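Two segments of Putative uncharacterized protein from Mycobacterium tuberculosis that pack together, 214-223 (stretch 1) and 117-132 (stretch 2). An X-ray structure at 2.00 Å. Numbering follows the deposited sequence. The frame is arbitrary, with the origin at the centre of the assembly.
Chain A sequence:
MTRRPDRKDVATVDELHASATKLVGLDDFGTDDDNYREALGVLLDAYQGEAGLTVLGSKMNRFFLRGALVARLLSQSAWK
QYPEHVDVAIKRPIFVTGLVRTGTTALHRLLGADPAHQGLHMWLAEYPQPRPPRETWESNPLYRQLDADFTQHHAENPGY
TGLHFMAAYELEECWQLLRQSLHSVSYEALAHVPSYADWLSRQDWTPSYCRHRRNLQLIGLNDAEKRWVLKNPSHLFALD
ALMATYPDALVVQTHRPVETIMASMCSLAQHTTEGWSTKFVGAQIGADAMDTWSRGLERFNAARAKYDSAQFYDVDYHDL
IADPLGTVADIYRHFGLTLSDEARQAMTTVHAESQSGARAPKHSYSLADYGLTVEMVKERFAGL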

# COMPACT_ATOMS: atom_id res chain seq x y z
N ARG A 214 -14.45 5.47 0.40
CA ARG A 214 -15.63 4.81 0.96
C ARG A 214 -15.19 3.85 2.06
O ARG A 214 -15.88 3.68 3.06
CB ARG A 214 -16.39 4.04 -0.12
CG ARG A 214 -17.08 4.90 -1.16
CD ARG A 214 -18.01 4.05 -2.01
NE ARG A 214 -18.99 3.35 -1.19
CZ ARG A 214 -19.88 2.47 -1.66
NH1 ARG A 214 -19.91 2.18 -2.95
NH2 ARG A 214 -20.73 1.88 -0.83
N ASN A 215 -14.03 3.22 1.88
CA ASN A 215 -13.53 2.31 2.90
C ASN A 215 -13.04 3.07 4.13
O ASN A 215 -13.18 2.58 5.25
CB ASN A 215 -12.43 1.41 2.33
CG ASN A 215 -12.99 0.12 1.76
OD1 ASN A 215 -13.76 -0.57 2.44
ND2 ASN A 215 -12.62 -0.22 0.53
N LEU A 216 -12.47 4.26 3.95
CA LEU A 216 -12.04 5.05 5.10
C LEU A 216 -13.27 5.50 5.88
O LEU A 216 -13.26 5.53 7.11
CB LEU A 216 -11.22 6.28 4.67
CG LEU A 216 -9.88 6.03 3.98
CD1 LEU A 216 -9.08 7.33 3.97
CD2 LEU A 216 -9.09 4.95 4.70
N GLN A 217 -14.33 5.86 5.17
CA GLN A 217 -15.58 6.29 5.81
C GLN A 217 -16.14 5.16 6.67
O GLN A 217 -16.62 5.39 7.77
CB GLN A 217 -16.63 6.66 4.76
CG GLN A 217 -16.38 7.95 4.01
CD GLN A 217 -17.46 8.22 2.98
OE1 GLN A 217 -17.70 7.39 2.09
NE2 GLN A 217 -18.11 9.37 3.08
N LEU A 218 -16.09 3.94 6.13
CA LEU A 218 -16.59 2.76 6.83
C LEU A 218 -15.74 2.42 8.05
O LEU A 218 -16.25 2.31 9.16
CB LEU A 218 -16.60 1.57 5.87
CG LEU A 218 -16.81 0.19 6.51
CD1 LEU A 218 -18.26 0.05 6.98
CD2 LEU A 218 -16.45 -0.89 5.49
N ILE A 219 -14.44 2.25 7.84
CA ILE A 219 -13.54 1.89 8.92
C ILE A 219 -13.48 2.98 9.99
O ILE A 219 -13.36 2.69 11.18
CB ILE A 219 -12.12 1.59 8.37
CG1 ILE A 219 -12.20 0.38 7.44
CG2 ILE A 219 -11.15 1.34 9.53
CD1 ILE A 219 -10.92 0.13 6.65
N GLY A 220 -13.60 4.24 9.56
CA GLY A 220 -13.55 5.35 10.51
C GLY A 220 -14.90 5.84 11.01
O GLY A 220 -14.98 6.93 11.58
N LEU A 221 -15.94 5.04 10.82
CA LEU A 221 -17.30 5.40 11.24
C LEU A 221 -17.44 5.79 12.71
O LEU A 221 -18.25 6.65 13.05
CB LEU A 221 -18.26 4.25 10.94
CG LEU A 221 -19.73 4.47 11.33
CD1 LEU A 221 -20.33 5.57 10.45
CD2 LEU A 221 -20.50 3.17 11.16
N ASN A 222 -16.65 5.16 13.58
CA ASN A 222 -16.71 5.44 15.01
C ASN A 222 -15.65 6.44 15.47
O ASN A 222 -15.56 6.75 16.66
CB ASN A 222 -16.55 4.15 15.81
CG ASN A 222 -17.62 3.13 15.51
OD1 ASN A 222 -18.81 3.46 15.42
ND2 ASN A 222 -17.22 1.87 15.36
N ASP A 223 -14.86 6.95 14.53
CA ASP A 223 -13.80 7.91 14.84
C ASP A 223 -13.84 9.09 13.88
O ASP A 223 -12.80 9.61 13.48
CB ASP A 223 -12.44 7.21 14.71
CG ASP A 223 -12.25 6.10 15.73
OD1 ASP A 223 -11.94 6.42 16.89
OD2 ASP A 223 -12.42 4.92 15.37
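Stretch 2 (117-132) HQGLHMWLAEYPQPRP

The end of a helix leaves carbonyl groups without helical partners, and a neighbouring extended segment can satisfy them; the packing of residues 117-132 on 214-223 illustrates the principle. Stretch 2 begins in a β-strand, where Gln118, whose CA-to-CB bond points toward stretch 1, is the first residue to touch it. Its OE1 lies 3.5 Å from Gly220 CA, and a β-carbon at this glycine would clash with that oxygen, so the close approach depends on the bare backbone. A water accepts from Gln118 NE2 and donates to Gly220 O, adding a second link.

Leu120 then places CD1 3.6 Å from Ile219 CD1. His121 occupies the N-cap position of the short helix 122-126, most of which stays clear of stretch 1; Leu124 is the exception, its CD1 lying 3.8 Å from Ile219 CG2. Tyr127 leaves helical geometry, and the chain continues extended through the proline-rich segment. From Pro128 to Arg131 it runs in the same direction as stretch 1. Pro128 CB packs 4.1 Å from Leu218 CD2. Gln129 turns its CA-to-CB bond away but offers its backbone, with O 3.3 Å from Ile219 CA in a nearly straight CA-H...O contact.

At Pro130 the CA atoms come nearest, its CA 4.2 Å from Ile219 CA. The ring meets two leucines, with CD 4.0 Å from Leu218 CD1 and CG 3.9 Å from Leu221 CD2. Arg131 fastens the junction. Its N donates to Ile219 O at 3.0 Å, while its O accepts from Asn222 ND2, also at 3.0 Å. The side chain runs out with chi1 and chi2 t and bends at chi3 (m); Ile219 O lies over one face of the guanidinium, and NH1 forms a salt bridge with Asp223 OD2 at 2.9 Å. NH1 also donates to Gln118 OE1 at 2.7 Å, tying the beginning of stretch 2 to its end. Pro132 points away, and the contact fades.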

# COMPACT_ATOMS: atom_id res chain seq x y z
N HIS A 117 -5.49 11.35 15.68
CA HIS A 117 -5.39 10.82 14.32
C HIS A 117 -5.79 9.35 14.33
O HIS A 117 -5.92 8.73 15.39
CB HIS A 117 -3.95 10.93 13.79
CG HIS A 117 -3.51 12.33 13.52
ND1 HIS A 117 -2.24 12.63 13.08
CD2 HIS A 117 -4.17 13.51 13.61
CE1 HIS A 117 -2.13 13.94 12.91
NE2 HIS A 117 -3.29 14.49 13.22
N GLN A 118 -6.00 8.79 13.15
CA GLN A 118 -6.36 7.39 13.02
C GLN A 118 -5.67 6.82 11.79
O GLN A 118 -5.51 7.52 10.78
CB GLN A 118 -7.89 7.22 12.90
CG GLN A 118 -8.51 7.84 11.65
CD GLN A 118 -10.00 7.61 11.57
OE1 GLN A 118 -10.47 6.47 11.60
NE2 GLN A 118 -10.77 8.68 11.44
N GLY A 119 -5.24 5.57 11.89
CA GLY A 119 -4.57 4.91 10.78
C GLY A 119 -5.27 3.62 10.39
O GLY A 119 -6.18 3.16 11.08
N LEU A 120 -4.83 3.04 9.28
CA LEU A 120 -5.42 1.81 8.76
C LEU A 120 -4.86 0.57 9.45
O LEU A 120 -3.92 -0.06 8.97
CB LEU A 120 -5.18 1.71 7.26
CG LEU A 120 -5.82 0.53 6.53
CD1 LEU A 120 -7.34 0.63 6.61
CD2 LEU A 120 -5.36 0.54 5.08
N HIS A 121 -5.46 0.20 10.58
CA HIS A 121 -4.99 -0.97 11.31
C HIS A 121 -5.07 -2.21 10.42
O HIS A 121 -6.05 -2.43 9.72
CB HIS A 121 -5.82 -1.16 12.57
CG HIS A 121 -5.81 0.05 13.46
ND1 HIS A 121 -4.73 0.38 14.25
CD2 HIS A 121 -6.70 1.05 13.61
CE1 HIS A 121 -4.95 1.54 14.84
NE2 HIS A 121 -6.15 1.97 14.46
N MET A 122 -4.01 -3.00 10.47
CA MET A 122 -3.89 -4.21 9.68
C MET A 122 -5.15 -5.08 9.65
O MET A 122 -5.65 -5.42 8.57
CB MET A 122 -2.69 -5.02 10.19
CG MET A 122 -2.19 -6.12 9.26
SD MET A 122 -3.36 -7.44 8.94
CE MET A 122 -3.58 -8.10 10.52
N TRP A 123 -5.68 -5.44 10.81
CA TRP A 123 -6.84 -6.32 10.83
C TRP A 123 -8.08 -5.73 10.18
O TRP A 123 -8.94 -6.46 9.69
CB TRP A 123 -7.15 -6.80 12.25
CG TRP A 123 -7.78 -5.81 13.20
CD1 TRP A 123 -7.18 -4.73 13.79
CD2 TRP A 123 -9.11 -5.87 13.73
NE1 TRP A 123 -8.06 -4.12 14.66
CE2 TRP A 123 -9.25 -4.79 14.64
CE3 TRP A 123 -10.20 -6.72 13.52
CZ2 TRP A 123 -10.44 -4.56 15.34
CZ3 TRP A 123 -11.38 -6.49 14.22
CH2 TRP A 123 -11.49 -5.41 15.12
N LEU A 124 -8.18 -4.40 10.16
CA LEU A 124 -9.33 -3.75 9.56
C LEU A 124 -9.15 -3.67 8.05
O LEU A 124 -10.12 -3.65 7.30
CB LEU A 124 -9.51 -2.35 10.16
CG LEU A 124 -9.77 -2.39 11.67
CD1 LEU A 124 -9.73 -0.98 12.23
CD2 LEU A 124 -11.12 -3.05 11.95
N ALA A 125 -7.90 -3.64 7.59
CA ALA A 125 -7.61 -3.61 6.16
C ALA A 125 -7.88 -5.01 5.62
O ALA A 125 -8.31 -5.18 4.48
CB ALA A 125 -6.17 -3.21 5.92
N GLU A 126 -7.61 -6.02 6.44
CA GLU A 126 -7.84 -7.41 6.05
C GLU A 126 -9.33 -7.73 6.14
O GLU A 126 -9.84 -8.55 5.38
CB GLU A 126 -7.06 -8.37 6.96
CG GLU A 126 -5.55 -8.34 6.80
CD GLU A 126 -5.05 -9.12 5.60
OE1 GLU A 126 -5.84 -9.91 5.04
OE2 GLU A 126 -3.87 -8.96 5.23
N TYR A 127 -10.01 -7.08 7.07
CA TYR A 127 -11.44 -7.31 7.28
C TYR A 127 -12.16 -5.98 7.51
O TYR A 127 -12.47 -5.62 8.65
CB TYR A 127 -11.62 -8.23 8.49
CG TYR A 127 -12.90 -9.03 8.48
CD1 TYR A 127 -12.87 -10.42 8.48
CD2 TYR A 127 -14.14 -8.39 8.52
CE1 TYR A 127 -14.05 -11.17 8.51
CE2 TYR A 127 -15.32 -9.13 8.54
CZ TYR A 127 -15.27 -10.51 8.54
OH TYR A 127 -16.43 -11.24 8.58
N PRO A 128 -12.44 -5.24 6.43
CA PRO A 128 -13.12 -3.94 6.50
C PRO A 128 -14.39 -3.96 7.36
O PRO A 128 -15.28 -4.79 7.17
CB PRO A 128 -13.41 -3.63 5.04
CG PRO A 128 -12.23 -4.24 4.34
CD PRO A 128 -12.13 -5.58 5.03
N GLN A 129 -14.45 -3.01 8.29
CA GLN A 129 -15.58 -2.88 9.21
C GLN A 129 -15.31 -1.66 10.09
O GLN A 129 -14.19 -1.16 10.14
CB GLN A 129 -15.66 -4.11 10.11
CG GLN A 129 -14.41 -4.31 10.95
CD GLN A 129 -14.40 -5.62 11.72
OE1 GLN A 129 -15.13 -5.78 12.70
NE2 GLN A 129 -13.57 -6.55 11.28
N PRO A 130 -16.34 -1.16 10.78
CA PRO A 130 -16.11 0.00 11.64
C PRO A 130 -15.14 -0.39 12.76
O PRO A 130 -15.27 -1.45 13.37
CB PRO A 130 -17.50 0.32 12.17
CG PRO A 130 -18.40 -0.14 11.05
CD PRO A 130 -17.78 -1.45 10.67
N ARG A 131 -14.15 0.46 13.01
CA ARG A 131 -13.16 0.19 14.05
C ARG A 131 -13.79 0.19 15.45
O ARG A 131 -14.31 1.21 15.90
CB ARG A 131 -12.05 1.24 14.00
CG ARG A 131 -10.92 1.00 14.97
CD ARG A 131 -9.92 2.15 15.00
NE ARG A 131 -9.28 2.40 13.71
CZ ARG A 131 -9.59 3.41 12.90
NH1 ARG A 131 -10.54 4.28 13.24
NH2 ARG A 131 -8.93 3.58 11.76
N PRO A 132 -13.76 -0.96 16.14
CA PRO A 132 -14.33 -1.03 17.48
C PRO A 132 -13.42 -0.30 18.47
O PRO A 132 -12.26 -0.04 18.16
CB PRO A 132 -14.37 -2.53 17.78
CG PRO A 132 -14.32 -3.18 16.42
CD PRO A 132 -13.36 -2.30 15.67
O HOH W 1 -13.37 8.55 9.82
O HOH W 2 -12.99 3.10 17.37